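Local coordinates for protein PfVFT1 (Plasmodium falciparum, PDB 5JKQ) that probably binds a small solute between its two lobes, in the manner of Venus flytrap and solute-binding proteins, at residues A[81-86]-A[149-154]; A[95-100]-A[129-134]. The protein carries 3 engineered substitutions. One frame throughout, in Å; residues are numbered along the deposited sequence.

How the interactions relate
Both contacts belong to the three-stranded parallel sheet of one lobe, where strands 77-83 and 126-132 are neighbours; the contact centres lie about 10 Å apart. Interaction 1 is buried, about 8 Å from the chain centre, and joins the end of the middle strand to the loop after strand 146-147 through two aromatic rings and a tyrosine hydroxyl. Interaction 2, about 17 Å from that centre and partly buried, ties an outer strand, 126-132, to a largely exposed, proline-containing loop that buries P99, by side-chain-to-carbonyl bonds and a CH-pi contact. Probable backbone bonds A82 O to Y132 N and Y132 O to K84 N connect the two, and interaction 2 nests within the chain loop closed by interaction 1.

Interaction 1: A[81-86]-A[149-154]; sequences GALKNK and NYFLSN
The hydroxyl oxygen of Y150 is held by two partners: the amide N of L83 donates to it at 2.9 Å with an N-H...O angle of 156°, and a water sits 2.7 Å from the same OH. That water also donates to L83 O, so one tyrosine tip engages both backbone polar groups of L83, directly and through solvent. The residues meet where the middle strand, 77-83, of a three-stranded parallel sheet ends, against the loop after strand 146-147, in one lobe of the bi-lobed Venus flytrap architecture. Y150 CG lies between its own backbone N and carbonyl carbon (chi1 65°), a crowded position. L83 N lies at the edge of the Y150 ring, near its plane. A82 CB approaches the ring at CE2, 4.1 Å away.

F151 follows directly, and Y150 lies over one face of its ring, with Y150 CE1 3.7 Å above the F151 plane and over its centre. L83 reaches this second ring with its branch point, CG lying 4.0 Å from F151 CE1, while CD1 stands nearly as close to the same atom. V135 of helix 135-140 touches both L83 and F151, and W88 meets Y150 edge-to-face. On the backbone side, Y150 O bonds H276 ND1, tying the loop to the long strand 265-281. The carbonyl oxygen of G81 lies at the edge of the F151 ring, near its plane, 3.8 Å from F151 CE2.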
loop_
_atom_site.group_PDB
_atom_site.type_symbol
_atom_site.label_atom_id
_atom_site.label_comp_id
_atom_site.label_asym_id
_atom_site.label_seq_id
_atom_site.Cartn_x
_atom_site.Cartn_y
_atom_site.Cartn_z
ATOM N N GLY A 81 7.137 11.565 -4.113
ATOM C CA GLY A 81 6.558 11.363 -5.427
ATOM C C GLY A 81 5.229 10.634 -5.361
ATOM O O GLY A 81 5.068 9.681 -4.598
ATOM N N ALA A 82 4.276 11.090 -6.167
ATOM C CA ALA A 82 2.978 10.437 -6.276
ATOM C C ALA A 82 2.459 10.545 -7.706
ATOM O O ALA A 82 2.893 11.411 -8.463
ATOM C CB ALA A 82 1.991 11.054 -5.301
ATOM N N LEU A 83 1.542 9.656 -8.076
ATOM C CA LEU A 83 0.937 9.690 -9.405
ATOM C C LEU A 83 0.072 10.938 -9.557
ATOM O O LEU A 83 -0.670 11.298 -8.643
ATOM C CB LEU A 83 0.099 8.432 -9.648
ATOM C CG LEU A 83 0.845 7.096 -9.621
ATOM C CD1 LEU A 83 -0.142 5.943 -9.556
ATOM C CD2 LEU A 83 1.750 6.948 -10.836
ATOM N N LYS A 84 0.168 11.599 -10.710
ATOM C CA LYS A 84 -0.590 12.827 -10.950
ATOM C C LYS A 84 -2.034 12.542 -11.350
ATOM O O LYS A 84 -2.358 11.448 -11.812
ATOM C CB LYS A 84 0.084 13.681 -12.034
ATOM C CG LYS A 84 0.325 12.981 -13.364
ATOM C CD LYS A 84 0.833 13.965 -14.421
ATOM C CE LYS A 84 2.188 14.564 -14.052
ATOM N NZ LYS A 84 2.649 15.572 -15.050
ATOM N N ASN A 85 -2.891 13.541 -11.155
ATOM C CA ASN A 85 -4.296 13.472 -11.553
ATOM C C ASN A 85 -5.062 12.345 -10.867
ATOM O O ASN A 85 -6.068 11.865 -11.387
ATOM C CB ASN A 85 -4.408 13.319 -13.074
ATOM C CG ASN A 85 -3.763 14.470 -13.822
ATOM O OD1 ASN A 85 -3.947 15.635 -13.468
ATOM N ND2 ASN A 85 -2.998 14.148 -14.860
ATOM N N LYS A 86 -4.588 11.933 -9.695
ATOM C CA LYS A 86 -5.290 10.933 -8.900
ATOM C C LYS A 86 -6.153 11.606 -7.841
ATOM O O LYS A 86 -5.712 12.529 -7.157
ATOM C CB LYS A 86 -4.303 9.969 -8.235
ATOM C CG LYS A 86 -3.511 9.108 -9.206
ATOM C CD LYS A 86 -4.419 8.334 -10.149
ATOM C CE LYS A 86 -3.654 7.257 -10.897
ATOM N NZ LYS A 86 -4.454 6.673 -12.010
ATOM N N ASN A 149 3.138 6.559 0.349
ATOM C CA ASN A 149 2.983 5.268 1.015
ATOM C C ASN A 149 1.900 4.381 0.402
ATOM O O ASN A 149 1.847 3.187 0.691
ATOM C CB ASN A 149 2.667 5.467 2.501
ATOM C CG ASN A 149 3.746 6.238 3.234
ATOM O OD1 ASN A 149 4.851 5.737 3.440
ATOM N ND2 ASN A 149 3.423 7.459 3.648
ATOM N N TYR A 150 1.036 4.950 -0.437
ATOM C CA TYR A 150 -0.144 4.218 -0.898
ATOM C C TYR A 150 0.191 3.154 -1.936
ATOM O O TYR A 150 -0.616 2.261 -2.188
ATOM C CB TYR A 150 -1.206 5.180 -1.460
ATOM C CG TYR A 150 -0.834 5.954 -2.713
ATOM C CD1 TYR A 150 -0.657 5.313 -3.934
ATOM C CD2 TYR A 150 -0.714 7.338 -2.681
ATOM C CE1 TYR A 150 -0.335 6.023 -5.075
ATOM C CE2 TYR A 150 -0.397 8.055 -3.818
ATOM C CZ TYR A 150 -0.209 7.394 -5.011
ATOM O OH TYR A 150 0.106 8.104 -6.145
ATOM N N PHE A 151 1.376 3.246 -2.531
ATOM C CA PHE A 151 1.768 2.322 -3.591
ATOM C C PHE A 151 1.718 0.875 -3.125
ATOM O O PHE A 151 2.072 0.566 -1.988
ATOM C CB PHE A 151 3.169 2.661 -4.100
ATOM C CG PHE A 151 3.208 3.881 -4.968
ATOM C CD1 PHE A 151 2.964 3.784 -6.328
ATOM C CD2 PHE A 151 3.471 5.125 -4.426
ATOM C CE1 PHE A 151 2.991 4.906 -7.128
ATOM C CE2 PHE A 151 3.498 6.250 -5.222
ATOM C CZ PHE A 151 3.258 6.140 -6.575
ATOM N N LEU A 152 1.262 -0.004 -4.011
ATOM C CA LEU A 152 1.137 -1.420 -3.693
ATOM C C LEU A 152 2.493 -2.046 -3.399
ATOM O O LEU A 152 3.512 -1.650 -3.967
ATOM C CB LEU A 152 0.460 -2.168 -4.844
ATOM C CG LEU A 152 -0.937 -1.686 -5.243
ATOM C CD1 LEU A 152 -1.465 -2.520 -6.397
ATOM C CD2 LEU A 152 -1.900 -1.738 -4.065
ATOM N N SER A 153 2.494 -3.031 -2.509
ATOM C CA SER A 153 3.707 -3.757 -2.159
ATOM C C SER A 153 4.132 -4.697 -3.286
ATOM O O SER A 153 5.242 -5.229 -3.272
ATOM C CB SER A 153 3.495 -4.546 -0.866
ATOM O OG SER A 153 3.183 -3.678 0.211
ATOM N N ASN A 154 3.243 -4.890 -4.257
ATOM C CA ASN A 154 3.486 -5.795 -5.376
ATOM C C ASN A 154 3.646 -5.031 -6.693
ATOM O O ASN A 154 3.450 -5.587 -7.774
ATOM C CB ASN A 154 2.337 -6.804 -5.480
ATOM C CG ASN A 154 2.687 -8.017 -6.325
ATOM O OD1 ASN A 154 3.859 -8.329 -6.535
ATOM N ND2 ASN A 154 1.663 -8.711 -6.811
HETATM O O HOH W 1 -1.323 10.330 -6.486
#

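Interaction 2: A[95-100]-A[129-134]; sequences EQNPPV and YNYYDN. With SO4 (sulfate ion), chain E.
N97 reaches over one face of the Y131 ring to the backbone of Y129. Its CB stands 4.0 Å from Y131 CE2; CG, anti to the backbone N (chi1 -165°), heads towards the strand; OD1 lies near Y129 CB. ND2 makes the polar contact, donating to Y129 O at 2.8 Å with an N-H...O angle of 164°. The acceptor lies in the N97 amide plane, whereas the donor sits above the carbonyl plane of Y129. On its way ND2 passes over that face of the Y131 ring, 3.6 Å above the plane and towards the rim, the two side chains running past each other in opposite directions.

Y131 answers with its own tip: OH donates to Q96 O over 3.0 Å, the carbonyl oxygen lying in the ring plane at its edge. Two bonds in opposite senses thus hold adjacent loop residues to strand 126-132. In the fold this loop leads into helix 102-118, within the beta-alpha-beta crossover that links strand 77-83 to its parallel neighbour 126-132. The peptide before P98 is cis, and the next residue, P99, lies over Y129: its CG is 3.8 Å from the ring centroid and 17° off the normal, a CH-pi contact. The phenol of Y129 finds its polar partner in D148 OD2.

Past the strand, a sulfate, probably from the crystallisation liquor, accepts hydrogen bonds from D133 N at O3 (2.7 Å) and from N134 N at O1 (3.0 Å), beside the start of helix 135-140, where N134 OD1 caps V137 N.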
loop_
_atom_site.group_PDB
_atom_site.type_symbol
_atom_site.label_atom_id
_atom_site.label_comp_id
_atom_site.label_asym_id
_atom_site.label_seq_id
_atom_site.Cartn_x
_atom_site.Cartn_y
_atom_site.Cartn_z
ATOM N N GLU A 95 -5.302 15.993 -6.746
ATOM C CA GLU A 95 -5.595 16.953 -7.806
ATOM C C GLU A 95 -5.129 18.347 -7.395
ATOM O O GLU A 95 -4.946 19.224 -8.239
ATOM C CB GLU A 95 -7.090 16.962 -8.140
ATOM C CG GLU A 95 -7.485 15.938 -9.202
ATOM C CD GLU A 95 -8.977 15.924 -9.492
ATOM O OE1 GLU A 95 -9.728 16.664 -8.822
ATOM O OE2 GLU A 95 -9.398 15.170 -10.396
ATOM N N GLN A 96 -4.934 18.538 -6.092
ATOM C CA GLN A 96 -4.370 19.774 -5.557
ATOM C C GLN A 96 -3.036 19.498 -4.862
ATOM O O GLN A 96 -2.793 18.389 -4.386
ATOM C CB GLN A 96 -5.347 20.429 -4.582
ATOM C CG GLN A 96 -5.872 19.491 -3.506
ATOM C CD GLN A 96 -6.646 20.221 -2.425
ATOM O OE1 GLN A 96 -7.817 19.931 -2.179
ATOM N NE2 GLN A 96 -5.990 21.172 -1.769
ATOM N N ASN A 97 -2.181 20.517 -4.814
ATOM C CA ASN A 97 -0.883 20.416 -4.158
ATOM C C ASN A 97 -0.706 21.580 -3.183
ATOM O O ASN A 97 -0.699 22.737 -3.603
ATOM C CB ASN A 97 0.241 20.411 -5.197
ATOM C CG ASN A 97 1.565 19.942 -4.622
ATOM O OD1 ASN A 97 1.880 20.198 -3.460
ATOM N ND2 ASN A 97 2.348 19.249 -5.439
ATOM N N PRO A 98 -0.551 21.287 -1.876
ATOM C CA PRO A 98 -0.426 19.971 -1.234
ATOM C C PRO A 98 -1.720 19.159 -1.256
ATOM O O PRO A 98 -2.804 19.736 -1.165
ATOM C CB PRO A 98 -0.039 20.323 0.203
ATOM C CG PRO A 98 -0.675 21.641 0.435
ATOM C CD PRO A 98 -0.576 22.372 -0.877
ATOM N N PRO A 99 -1.609 17.826 -1.367
ATOM C CA PRO A 99 -2.797 16.970 -1.414
ATOM C C PRO A 99 -3.498 16.854 -0.063
ATOM O O PRO A 99 -2.925 17.216 0.965
ATOM C CB PRO A 99 -2.231 15.617 -1.852
ATOM C CG PRO A 99 -0.841 15.618 -1.340
ATOM C CD PRO A 99 -0.365 17.038 -1.435
ATOM N N VAL A 100 -4.729 16.352 -0.083
ATOM C CA VAL A 100 -5.513 16.144 1.128
ATOM C C VAL A 100 -6.069 14.724 1.153
ATOM O O VAL A 100 -6.072 14.032 0.134
ATOM C CB VAL A 100 -6.678 17.153 1.234
ATOM C CG1 VAL A 100 -6.145 18.557 1.462
ATOM C CG2 VAL A 100 -7.545 17.105 -0.018
ATOM N N TYR A 129 5.514 17.720 -2.215
ATOM C CA TYR A 129 4.973 16.717 -3.126
ATOM C C TYR A 129 5.241 17.081 -4.583
ATOM O O TYR A 129 4.948 18.194 -5.017
ATOM C CB TYR A 129 3.468 16.551 -2.906
ATOM C CG TYR A 129 3.104 15.413 -1.981
ATOM C CD1 TYR A 129 3.072 14.104 -2.444
ATOM C CD2 TYR A 129 2.786 15.646 -0.651
ATOM C CE1 TYR A 129 2.738 13.059 -1.609
ATOM C CE2 TYR A 129 2.452 14.607 0.194
ATOM C CZ TYR A 129 2.428 13.315 -0.291
ATOM O OH TYR A 129 2.095 12.273 0.543
ATOM N N ASN A 130 5.812 16.135 -5.327
ATOM C CA ASN A 130 5.961 16.258 -6.775
ATOM C C ASN A 130 5.195 15.138 -7.467
ATOM O O ASN A 130 5.236 13.990 -7.027
ATOM C CB ASN A 130 7.437 16.221 -7.181
ATOM C CG ASN A 130 8.213 17.422 -6.676
ATOM O OD1 ASN A 130 7.858 18.028 -5.666
ATOM N ND2 ASN A 130 9.279 17.774 -7.381
ATOM N N TYR A 131 4.497 15.475 -8.546
ATOM C CA TYR A 131 3.654 14.508 -9.240
ATOM C C TYR A 131 4.266 14.068 -10.571
ATOM O O TYR A 131 4.812 14.883 -11.315
ATOM C CB TYR A 131 2.259 15.095 -9.469
ATOM C CG TYR A 131 1.540 15.504 -8.203
ATOM C CD1 TYR A 131 1.802 14.869 -6.994
ATOM C CD2 TYR A 131 0.591 16.516 -8.217
ATOM C CE1 TYR A 131 1.143 15.237 -5.836
ATOM C CE2 TYR A 131 -0.071 16.891 -7.066
ATOM C CZ TYR A 131 0.208 16.247 -5.879
ATOM O OH TYR A 131 -0.452 16.621 -4.733
ATOM N N TYR A 132 4.171 12.771 -10.855
ATOM C CA TYR A 132 4.706 12.198 -12.088
ATOM C C TYR A 132 3.769 11.131 -12.642
ATOM O O TYR A 132 2.916 10.615 -11.924
ATOM C CB TYR A 132 6.089 11.585 -11.846
ATOM C CG TYR A 132 7.085 12.516 -11.194
ATOM C CD1 TYR A 132 7.851 13.391 -11.955
ATOM C CD2 TYR A 132 7.268 12.514 -9.818
ATOM C CE1 TYR A 132 8.766 14.240 -11.361
ATOM C CE2 TYR A 132 8.179 13.358 -9.217
ATOM C CZ TYR A 132 8.925 14.219 -9.991
ATOM O OH TYR A 132 9.834 15.060 -9.392
ATOM N N ASP A 133 3.931 10.801 -13.920
ATOM C CA ASP A 133 3.204 9.685 -14.516
ATOM C C ASP A 133 3.850 8.373 -14.083
ATOM O O ASP A 133 3.161 7.442 -13.664
ATOM C CB ASP A 133 3.181 9.798 -16.043
ATOM C CG ASP A 133 2.217 10.862 -16.539
ATOM O OD1 ASP A 133 1.112 10.984 -15.967
ATOM O OD2 ASP A 133 2.561 11.578 -17.503
ATOM N N ASN A 134 5.175 8.312 -14.191
ATOM C CA ASN A 134 5.955 7.197 -13.662
ATOM C C ASN A 134 6.811 7.685 -12.496
ATOM O O ASN A 134 7.848 8.320 -12.695
ATOM C CB ASN A 134 6.831 6.576 -14.756
ATOM C CG ASN A 134 7.510 5.286 -14.311
ATOM O OD1 ASN A 134 7.964 5.163 -13.173
ATOM N ND2 ASN A 134 7.583 4.318 -15.217
HETATM S S SO4 E . 6.513 11.895 -15.956
HETATM O O1 SO4 E . 6.706 10.639 -15.233
HETATM O O2 SO4 E . 7.642 12.787 -15.707
HETATM O O3 SO4 E . 5.285 12.545 -15.506
HETATM O O4 SO4 E . 6.420 11.612 -17.385
#